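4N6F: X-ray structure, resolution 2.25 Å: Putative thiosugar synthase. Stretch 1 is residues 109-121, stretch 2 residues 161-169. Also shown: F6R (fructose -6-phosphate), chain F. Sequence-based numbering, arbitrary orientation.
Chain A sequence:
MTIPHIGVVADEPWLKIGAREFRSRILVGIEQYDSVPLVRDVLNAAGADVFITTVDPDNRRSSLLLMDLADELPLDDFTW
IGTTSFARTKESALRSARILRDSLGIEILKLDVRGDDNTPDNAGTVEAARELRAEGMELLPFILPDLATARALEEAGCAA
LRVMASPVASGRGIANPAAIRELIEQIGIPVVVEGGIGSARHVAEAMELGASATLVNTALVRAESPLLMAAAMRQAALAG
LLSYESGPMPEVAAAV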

# COMPACT_ATOMS: atom_id res chain seq x y z
N LEU A 109 25.29 -13.61 2.93
CA LEU A 109 24.57 -14.83 2.62
C LEU A 109 23.09 -14.79 2.98
O LEU A 109 22.71 -14.53 4.13
CB LEU A 109 25.22 -16.00 3.36
CG LEU A 109 24.65 -17.39 3.03
CD1 LEU A 109 25.11 -17.83 1.64
CD2 LEU A 109 25.07 -18.40 4.08
N LYS A 110 22.26 -15.09 1.98
CA LYS A 110 20.85 -15.36 2.17
C LYS A 110 20.78 -16.78 2.63
O LYS A 110 20.99 -17.71 1.86
CB LYS A 110 20.10 -15.08 0.86
CG LYS A 110 18.64 -15.47 0.85
CD LYS A 110 18.00 -15.10 -0.49
CE LYS A 110 16.52 -15.45 -0.57
NZ LYS A 110 16.37 -16.89 -0.86
N LEU A 111 20.55 -16.97 3.93
CA LEU A 111 20.62 -18.29 4.54
C LEU A 111 19.24 -18.89 4.66
O LEU A 111 18.36 -18.32 5.32
CB LEU A 111 21.27 -18.20 5.92
CG LEU A 111 21.33 -19.49 6.74
CD1 LEU A 111 22.17 -20.55 6.06
CD2 LEU A 111 21.87 -19.17 8.13
N ASP A 112 19.06 -20.04 4.01
CA ASP A 112 17.81 -20.77 4.01
C ASP A 112 18.08 -22.23 4.38
O ASP A 112 18.93 -22.89 3.76
CB ASP A 112 17.16 -20.69 2.63
CG ASP A 112 16.51 -19.35 2.35
OD1 ASP A 112 15.55 -19.00 3.05
OD2 ASP A 112 16.95 -18.63 1.42
N VAL A 113 17.41 -22.69 5.43
CA VAL A 113 17.43 -24.08 5.86
C VAL A 113 15.97 -24.48 6.09
O VAL A 113 15.36 -24.05 7.07
CB VAL A 113 18.22 -24.26 7.17
CG1 VAL A 113 18.26 -25.72 7.58
CG2 VAL A 113 19.63 -23.72 7.01
N ARG A 114 15.43 -25.28 5.18
CA ARG A 114 13.99 -25.58 5.19
C ARG A 114 13.67 -27.05 5.38
O ARG A 114 14.44 -27.93 4.98
CB ARG A 114 13.37 -25.09 3.89
CG ARG A 114 13.72 -23.66 3.59
CD ARG A 114 12.93 -23.09 2.44
NE ARG A 114 13.23 -21.67 2.28
CZ ARG A 114 12.71 -20.88 1.35
NH1 ARG A 114 11.83 -21.36 0.47
NH2 ARG A 114 13.06 -19.60 1.31
N GLY A 115 12.51 -27.30 5.99
CA GLY A 115 11.90 -28.63 6.01
C GLY A 115 11.32 -28.95 4.65
O GLY A 115 11.21 -28.08 3.78
N ASP A 116 10.94 -30.21 4.45
CA ASP A 116 10.42 -30.66 3.15
C ASP A 116 9.09 -29.99 2.76
O ASP A 116 8.72 -29.99 1.59
CB ASP A 116 10.30 -32.20 3.09
CG ASP A 116 11.57 -32.87 2.55
OD1 ASP A 116 12.69 -32.35 2.77
OD2 ASP A 116 11.45 -33.93 1.90
N ASP A 117 8.39 -29.41 3.74
CA ASP A 117 7.19 -28.61 3.45
C ASP A 117 7.51 -27.16 3.00
O ASP A 117 6.60 -26.34 2.91
CB ASP A 117 6.24 -28.60 4.65
CG ASP A 117 6.82 -27.89 5.86
OD1 ASP A 117 8.05 -27.97 6.08
OD2 ASP A 117 6.02 -27.28 6.61
N ASN A 118 8.78 -26.88 2.70
CA ASN A 118 9.23 -25.57 2.21
C ASN A 118 9.04 -24.43 3.23
O ASN A 118 8.80 -23.28 2.87
CB ASN A 118 8.55 -25.23 0.89
CG ASN A 118 9.36 -24.27 0.03
OD1 ASN A 118 10.56 -24.13 0.22
ND2 ASN A 118 8.70 -23.62 -0.91
N THR A 119 9.14 -24.79 4.50
CA THR A 119 8.99 -23.89 5.62
C THR A 119 10.36 -23.80 6.31
O THR A 119 11.06 -24.80 6.41
CB THR A 119 7.91 -24.43 6.58
OG1 THR A 119 6.62 -24.03 6.11
CG2 THR A 119 8.09 -23.93 7.99
N PRO A 120 10.74 -22.59 6.79
CA PRO A 120 12.02 -22.52 7.49
C PRO A 120 12.04 -23.44 8.71
O PRO A 120 11.06 -23.49 9.45
CB PRO A 120 12.13 -21.06 7.92
CG PRO A 120 11.20 -20.31 7.05
CD PRO A 120 10.13 -21.27 6.62
N ASP A 121 13.15 -24.15 8.89
CA ASP A 121 13.43 -24.95 10.08
C ASP A 121 14.20 -24.07 11.06
O ASP A 121 15.42 -23.90 10.93
CB ASP A 121 14.25 -26.19 9.66
CG ASP A 121 14.78 -27.00 10.85
OD1 ASP A 121 14.41 -26.73 12.01
OD2 ASP A 121 15.59 -27.91 10.60
N LEU A 161 17.05 -10.07 9.60
CA LEU A 161 16.19 -11.23 9.75
C LEU A 161 15.12 -11.22 8.70
O LEU A 161 14.39 -10.24 8.58
CB LEU A 161 15.46 -11.18 11.10
CG LEU A 161 15.81 -12.18 12.17
CD1 LEU A 161 14.80 -12.06 13.30
CD2 LEU A 161 15.80 -13.60 11.61
N ARG A 162 15.01 -12.29 7.95
CA ARG A 162 13.87 -12.47 7.06
C ARG A 162 12.84 -13.29 7.83
O ARG A 162 13.18 -14.33 8.42
CB ARG A 162 14.30 -13.15 5.76
CG ARG A 162 15.32 -12.35 4.95
CD ARG A 162 16.31 -13.23 4.19
NE ARG A 162 15.61 -14.21 3.37
CZ ARG A 162 15.95 -15.49 3.21
NH1 ARG A 162 15.19 -16.27 2.45
NH2 ARG A 162 17.01 -16.01 3.81
N VAL A 163 11.61 -12.80 7.85
CA VAL A 163 10.54 -13.38 8.67
C VAL A 163 9.35 -13.74 7.78
O VAL A 163 8.91 -12.94 6.97
CB VAL A 163 10.12 -12.38 9.78
CG1 VAL A 163 8.93 -12.90 10.56
CG2 VAL A 163 11.29 -12.13 10.73
N MET A 164 8.83 -14.96 7.94
CA MET A 164 7.81 -15.48 7.03
C MET A 164 6.47 -14.84 7.31
O MET A 164 6.00 -14.86 8.44
CB MET A 164 7.69 -17.00 7.13
CG MET A 164 6.54 -17.59 6.33
SD MET A 164 6.65 -19.38 6.08
CE MET A 164 7.36 -19.44 4.45
N ALA A 165 5.87 -14.27 6.27
CA ALA A 165 4.55 -13.67 6.35
C ALA A 165 3.45 -14.72 6.19
O ALA A 165 2.49 -14.73 6.94
CB ALA A 165 4.41 -12.59 5.28
N SER A 166 3.59 -15.57 5.18
CA SER A 166 2.69 -16.70 4.96
C SER A 166 3.41 -17.70 4.05
O SER A 166 4.56 -17.46 3.67
CB SER A 166 1.37 -16.22 4.34
OG SER A 166 1.60 -15.55 3.13
N PRO A 167 2.76 -18.83 3.71
CA PRO A 167 3.52 -19.85 2.98
C PRO A 167 4.02 -19.39 1.62
O PRO A 167 3.38 -18.59 0.95
CB PRO A 167 2.52 -21.01 2.84
CG PRO A 167 1.59 -20.84 4.00
CD PRO A 167 1.45 -19.35 4.15
N VAL A 168 5.19 -19.92 1.25
CA VAL A 168 5.85 -19.58 0.01
C VAL A 168 4.96 -19.88 -1.18
O VAL A 168 4.36 -20.95 -1.25
CB VAL A 168 7.18 -20.34 -0.12
CG1 VAL A 168 7.79 -20.16 -1.51
CG2 VAL A 168 8.16 -19.84 0.93
N ALA A 169 4.87 -18.93 -2.10
CA ALA A 169 4.11 -19.06 -3.36
C ALA A 169 2.62 -19.00 -3.17
O ALA A 169 1.87 -19.19 -4.13
CB ALA A 169 4.50 -20.32 -4.14
C1 F6R F . 14.99 -17.42 -0.65
C2 F6R F . 14.13 -17.18 -1.85
C3 F6R F . 12.75 -17.78 -1.99
C4 F6R F . 11.79 -16.98 -1.11
C5 F6R F . 10.33 -17.25 -1.48
C6 F6R F . 9.43 -16.11 -1.03
O2 F6R F . 14.52 -16.43 -2.75
O3 F6R F . 12.68 -19.17 -1.66
O4 F6R F . 11.99 -17.34 0.26
O5 F6R F . 10.17 -17.42 -2.89
O6 F6R F . 8.08 -16.49 -1.26
P F6R F . 7.22 -15.99 -2.50
O1P F6R F . 7.75 -16.81 -3.64
O2P F6R F . 7.48 -14.51 -2.65
O3P F6R F . 5.82 -16.28 -2.03
O HOH W 1 6.29 -22.28 2.63

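A carboxylate oxygen shared by two guanidinium groups lets like charges share a small space, and the contact between these two stretches of a putative thiosugar synthase is a compact example. Along stretch 1, the strand ending at Leu-111 supplies the first partners of Arg-162. Lys-110 extends its side chain, t at chi1, chi2 and chi3, and lays CE over one face of the Arg-162 guanidinium, 3.4 Å from NH1. Its NZ continues into a covalent bond of 1.5 Å to C1 of fructose-6-phosphate, so the arginine packs against the very arm that carries the sugar. Leu-111 contributes backbone rather than side chain: its O accepts a weak hydrogen bond from Arg-162 NH2 at 3.1 Å, while the leucine's end leads away.

Asp-112 is the shared acceptor of the arrangement. Its OD1 lies at the edge of the Arg-162 guanidinium, 2.8 Å from NH1, in a salt bridge; OD2 adds a weak hydrogen bond to the same NH1 at 3.1 Å. The same OD1 also forms a salt bridge with Arg-114 NH2 at 3.1 Å. Arg-114 NH2 and Arg-162 NH1 thus come within 4.1 Å of each other, with negative charge at hand to offset their repulsion. Arg-114 NH2 also donates to O4 of the sugar at 2.7 Å.

Beyond Arg-114 the chain makes a type I turn from Gly-115 to Asn-118, which brings Asn-118 back to the contact. Its OD1 accepts a hydrogen bond from Arg-114 NH1 at 3.1 Å, and its ND2 packs 3.6 Å from CG1 of Val-168. A water links the two backbones, donating to Asn-118 O (2.7 Å) and accepting from Val-168 N (2.9 Å). Finally, Pro-120 closes the contact with an apolar touch, its CD 4.0 Å from Met-164 CE.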